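PDB 3GBV: putative LacI-family transcriptional regulator from Bacteroides fragilis, which probably regulates transcription as a LacI-family repressor or activator, its periplasmic-binding-protein-like domain sensing a small effector ligand that is not identified here. Local coordinates for residues 241-253 against 281-294. Residues are numbered along the deposited sequence; the frame is centred on the assembly and turned at random.
Sequences LKEGTVSFLIAQQ and MPIDLLTKENIDYY. With EDO (1,2-ethanediol), chain F.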
# COMPACT_ATOMS: atom_id res chain seq x y z
N LEU A 241 -10.15 -11.93 6.11
CA LEU A 241 -9.64 -11.63 4.78
C LEU A 241 -9.06 -12.90 4.19
O LEU A 241 -9.28 -13.23 3.01
CB LEU A 241 -8.53 -10.57 4.85
CG LEU A 241 -7.86 -10.25 3.51
CD1 LEU A 241 -8.85 -9.54 2.58
CD2 LEU A 241 -6.63 -9.39 3.75
N LYS A 242 -8.32 -13.63 5.01
CA LYS A 242 -7.70 -14.86 4.56
C LYS A 242 -8.69 -16.00 4.38
O LYS A 242 -8.45 -16.90 3.59
CB LYS A 242 -6.58 -15.27 5.51
CG LYS A 242 -5.29 -14.52 5.23
CD LYS A 242 -4.25 -14.74 6.30
CE LYS A 242 -2.90 -14.22 5.83
NZ LYS A 242 -1.87 -14.16 6.91
N GLU A 243 -9.81 -15.96 5.11
CA GLU A 243 -10.82 -17.01 5.01
C GLU A 243 -11.83 -16.76 3.91
O GLU A 243 -12.58 -17.66 3.53
CB GLU A 243 -11.55 -17.17 6.35
CG GLU A 243 -10.60 -17.36 7.51
CD GLU A 243 -10.99 -18.49 8.43
OE1 GLU A 243 -10.95 -19.66 7.98
OE2 GLU A 243 -11.34 -18.21 9.60
N GLY A 244 -11.88 -15.54 3.39
CA GLY A 244 -12.80 -15.24 2.32
C GLY A 244 -14.08 -14.48 2.62
O GLY A 244 -14.78 -14.11 1.69
N THR A 245 -14.41 -14.25 3.89
CA THR A 245 -15.62 -13.50 4.20
C THR A 245 -15.44 -12.03 3.82
O THR A 245 -16.39 -11.35 3.44
CB THR A 245 -15.99 -13.61 5.68
OG1 THR A 245 -14.83 -13.34 6.48
CG2 THR A 245 -16.50 -15.00 5.99
N VAL A 246 -14.20 -11.56 3.93
CA VAL A 246 -13.84 -10.19 3.56
C VAL A 246 -13.00 -10.29 2.28
O VAL A 246 -12.09 -11.11 2.19
CB VAL A 246 -13.02 -9.51 4.68
CG1 VAL A 246 -12.44 -8.19 4.18
CG2 VAL A 246 -13.90 -9.27 5.89
N SER A 247 -13.33 -9.47 1.28
CA SER A 247 -12.63 -9.46 -0.00
C SER A 247 -11.49 -8.45 -0.06
O SER A 247 -10.44 -8.71 -0.63
CB SER A 247 -13.59 -9.17 -1.15
OG SER A 247 -14.64 -10.11 -1.19
N PHE A 248 -11.73 -7.28 0.53
CA PHE A 248 -10.72 -6.24 0.55
C PHE A 248 -10.73 -5.57 1.92
O PHE A 248 -11.77 -5.49 2.59
CB PHE A 248 -11.01 -5.16 -0.50
CG PHE A 248 -11.03 -5.65 -1.93
CD1 PHE A 248 -9.92 -6.28 -2.48
CD2 PHE A 248 -12.15 -5.43 -2.73
CE1 PHE A 248 -9.93 -6.69 -3.82
CE2 PHE A 248 -12.17 -5.84 -4.07
CZ PHE A 248 -11.06 -6.47 -4.61
N LEU A 249 -9.56 -5.10 2.33
CA LEU A 249 -9.40 -4.35 3.56
C LEU A 249 -8.63 -3.10 3.15
O LEU A 249 -7.69 -3.17 2.36
CB LEU A 249 -8.61 -5.13 4.62
CG LEU A 249 -9.31 -6.31 5.30
CD1 LEU A 249 -8.35 -7.02 6.24
CD2 LEU A 249 -10.54 -5.80 6.06
N ILE A 250 -9.06 -1.95 3.65
CA ILE A 250 -8.40 -0.70 3.35
C ILE A 250 -7.63 -0.29 4.59
O ILE A 250 -8.19 -0.21 5.68
CB ILE A 250 -9.42 0.39 2.98
CG1 ILE A 250 -10.13 -0.03 1.68
CG2 ILE A 250 -8.72 1.73 2.85
CD1 ILE A 250 -11.34 0.82 1.30
N ALA A 251 -6.32 -0.07 4.44
CA ALA A 251 -5.48 0.30 5.56
C ALA A 251 -5.09 1.77 5.50
O ALA A 251 -5.14 2.39 4.44
CB ALA A 251 -4.24 -0.57 5.59
N GLN A 252 -4.68 2.32 6.64
CA GLN A 252 -4.29 3.73 6.70
C GLN A 252 -3.01 3.96 7.50
O GLN A 252 -2.70 5.10 7.86
CB GLN A 252 -5.43 4.54 7.30
CG GLN A 252 -5.79 4.07 8.69
CD GLN A 252 -6.95 4.82 9.27
OE1 GLN A 252 -7.89 4.21 9.77
NE2 GLN A 252 -6.90 6.14 9.22
N GLN A 253 -2.27 2.89 7.77
CA GLN A 253 -1.03 2.97 8.53
C GLN A 253 -1.17 3.68 9.88
O GLN A 253 -0.68 4.80 10.07
CB GLN A 253 0.05 3.66 7.69
CG GLN A 253 0.54 2.82 6.53
CD GLN A 253 1.46 3.58 5.60
OE1 GLN A 253 2.37 4.27 6.04
NE2 GLN A 253 1.22 3.44 4.31
N MSE A 281 -3.12 10.45 5.06
CA MSE A 281 -2.47 9.14 5.00
C MSE A 281 -2.91 8.39 3.75
O MSE A 281 -3.93 8.72 3.15
CB MSE A 281 -2.83 8.34 6.26
CG MSE A 281 -2.46 9.06 7.55
SE MSE A 281 -0.50 9.37 7.53
CE MSE A 281 0.25 7.58 7.78
N PRO A 282 -2.15 7.36 3.34
CA PRO A 282 -2.53 6.60 2.14
C PRO A 282 -3.78 5.75 2.29
O PRO A 282 -4.20 5.42 3.40
CB PRO A 282 -1.29 5.76 1.86
CG PRO A 282 -0.75 5.51 3.22
CD PRO A 282 -0.90 6.85 3.91
N ILE A 283 -4.39 5.42 1.15
CA ILE A 283 -5.58 4.58 1.08
C ILE A 283 -5.11 3.26 0.48
O ILE A 283 -5.25 3.01 -0.72
CB ILE A 283 -6.64 5.28 0.18
CG1 ILE A 283 -7.04 6.62 0.83
CG2 ILE A 283 -7.86 4.39 -0.03
CD1 ILE A 283 -7.72 7.58 -0.12
N ASP A 284 -4.51 2.42 1.32
CA ASP A 284 -3.96 1.14 0.88
C ASP A 284 -4.98 0.01 0.72
O ASP A 284 -5.79 -0.24 1.61
CB ASP A 284 -2.85 0.67 1.83
CG ASP A 284 -1.67 1.62 1.87
OD1 ASP A 284 -1.35 2.22 0.82
OD2 ASP A 284 -1.05 1.77 2.95
N LEU A 285 -4.92 -0.66 -0.42
CA LEU A 285 -5.82 -1.78 -0.68
C LEU A 285 -5.12 -3.11 -0.44
O LEU A 285 -4.06 -3.39 -1.01
CB LEU A 285 -6.33 -1.74 -2.11
CG LEU A 285 -7.33 -2.88 -2.28
CD1 LEU A 285 -8.72 -2.40 -1.87
CD2 LEU A 285 -7.29 -3.37 -3.71
N LEU A 286 -5.71 -3.94 0.41
CA LEU A 286 -5.12 -5.23 0.69
C LEU A 286 -6.06 -6.37 0.36
O LEU A 286 -7.28 -6.27 0.50
CB LEU A 286 -4.67 -5.28 2.15
CG LEU A 286 -3.51 -4.29 2.30
CD1 LEU A 286 -3.55 -3.59 3.63
CD2 LEU A 286 -2.20 -5.02 2.09
N THR A 287 -5.47 -7.45 -0.15
CA THR A 287 -6.23 -8.65 -0.50
C THR A 287 -5.50 -9.83 0.13
O THR A 287 -4.41 -9.68 0.67
CB THR A 287 -6.30 -8.87 -2.03
OG1 THR A 287 -5.02 -9.30 -2.51
CG2 THR A 287 -6.68 -7.60 -2.73
N LYS A 288 -6.11 -11.00 0.04
CA LYS A 288 -5.51 -12.20 0.59
C LYS A 288 -4.15 -12.44 -0.05
O LYS A 288 -3.22 -12.88 0.61
CB LYS A 288 -6.44 -13.39 0.31
CG LYS A 288 -5.98 -14.73 0.84
CD LYS A 288 -6.98 -15.82 0.44
CE LYS A 288 -6.45 -17.24 0.68
NZ LYS A 288 -6.13 -17.49 2.12
N GLU A 289 -4.03 -12.11 -1.34
CA GLU A 289 -2.80 -12.33 -2.08
C GLU A 289 -1.64 -11.37 -1.85
O GLU A 289 -0.54 -11.63 -2.33
CB GLU A 289 -3.09 -12.38 -3.58
CG GLU A 289 -3.94 -13.56 -4.05
CD GLU A 289 -5.40 -13.39 -3.70
OE1 GLU A 289 -5.88 -12.23 -3.74
OE2 GLU A 289 -6.07 -14.40 -3.41
N ASN A 290 -1.85 -10.25 -1.15
CA ASN A 290 -0.74 -9.34 -0.91
C ASN A 290 -0.60 -8.92 0.56
O ASN A 290 0.37 -8.25 0.93
CB ASN A 290 -0.84 -8.09 -1.80
CG ASN A 290 -1.90 -7.10 -1.34
OD1 ASN A 290 -1.89 -5.93 -1.76
ND2 ASN A 290 -2.83 -7.54 -0.49
N ILE A 291 -1.55 -9.35 1.38
CA ILE A 291 -1.53 -8.99 2.79
C ILE A 291 -0.24 -9.38 3.52
O ILE A 291 0.22 -8.62 4.36
CB ILE A 291 -2.74 -9.59 3.57
CG1 ILE A 291 -2.76 -9.06 5.00
CG2 ILE A 291 -2.64 -11.10 3.65
CD1 ILE A 291 -2.91 -7.56 5.10
N ASP A 292 0.34 -10.53 3.19
CA ASP A 292 1.56 -10.95 3.89
C ASP A 292 2.83 -10.17 3.52
O ASP A 292 3.85 -10.27 4.21
CB ASP A 292 1.80 -12.46 3.69
CG ASP A 292 0.64 -13.31 4.21
OD1 ASP A 292 -0.03 -12.91 5.19
OD2 ASP A 292 0.40 -14.40 3.64
N TYR A 293 2.76 -9.38 2.46
CA TYR A 293 3.92 -8.61 2.03
C TYR A 293 3.81 -7.12 2.31
O TYR A 293 4.68 -6.33 1.93
CB TYR A 293 4.16 -8.88 0.55
CG TYR A 293 4.47 -10.33 0.31
CD1 TYR A 293 5.76 -10.82 0.53
CD2 TYR A 293 3.47 -11.24 -0.06
CE1 TYR A 293 6.05 -12.16 0.40
CE2 TYR A 293 3.75 -12.60 -0.19
CZ TYR A 293 5.05 -13.05 0.04
OH TYR A 293 5.35 -14.38 -0.11
N TYR A 294 2.73 -6.73 2.98
CA TYR A 294 2.47 -5.34 3.35
C TYR A 294 3.13 -5.05 4.69
O TYR A 294 3.11 -5.89 5.58
CB TYR A 294 0.97 -5.10 3.47
CG TYR A 294 0.55 -3.71 3.87
CD1 TYR A 294 0.40 -2.70 2.91
CD2 TYR A 294 0.28 -3.40 5.19
CE1 TYR A 294 -0.03 -1.42 3.27
CE2 TYR A 294 -0.15 -2.13 5.56
CZ TYR A 294 -0.30 -1.15 4.60
OH TYR A 294 -0.71 0.10 4.96
C1 EDO F . -1.30 -1.12 -1.13
O1 EDO F . -1.57 -2.33 -1.88
C2 EDO F . -1.58 0.15 -1.98
O2 EDO F . -2.98 0.36 -2.13
O HOH W 1 -8.83 -10.90 -0.78
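Ala251 is the small bump on one face of the antiparallel pair 248-251/284-286: its CB sits in the hollow between Leu286 CD1, 3.7 Å away, and Tyr294 OH. That same Leu286 CD1 rides over the centre of the Tyr294 ring. With CG trans to the backbone N (chi1 179°), the tyrosine reaches back to the strands, and its OH bonds to Asp284 OD2 at 2.6 Å. Gln253 NE2 shares that oxygen at 3.1 Å, amide and carboxylate only 12° from coplanar; Gln253 on the syn side and Tyr294 on the anti side probably limit the carboxylate's turning. Leu285, on the opposite face with Ile250, sets CD1 against Phe248 CB at 3.8 Å; at the pair's end Thr287 CG2 meets the phenylalanine ring's edge, 3.5 Å from CD1. Farther along, Leu241 CD2 nestles against Ile291 CB, and two exposed lysines reach across: Lys242 NZ salt-bridges Asp292 OD1 (2.8 Å), and Lys288 NZ donates to Lys242 O (2.8 Å), in the carbonyl plane. Antiparallel strand 284-286 closes one edge of the mixed sheet, beside 246-251, consistent with one lobe of the two-lobed periplasmic-binding-protein fold. Helix 117-131 packs against Phe248 and Leu285, and Leu285 meets Leu285 of the second subunit.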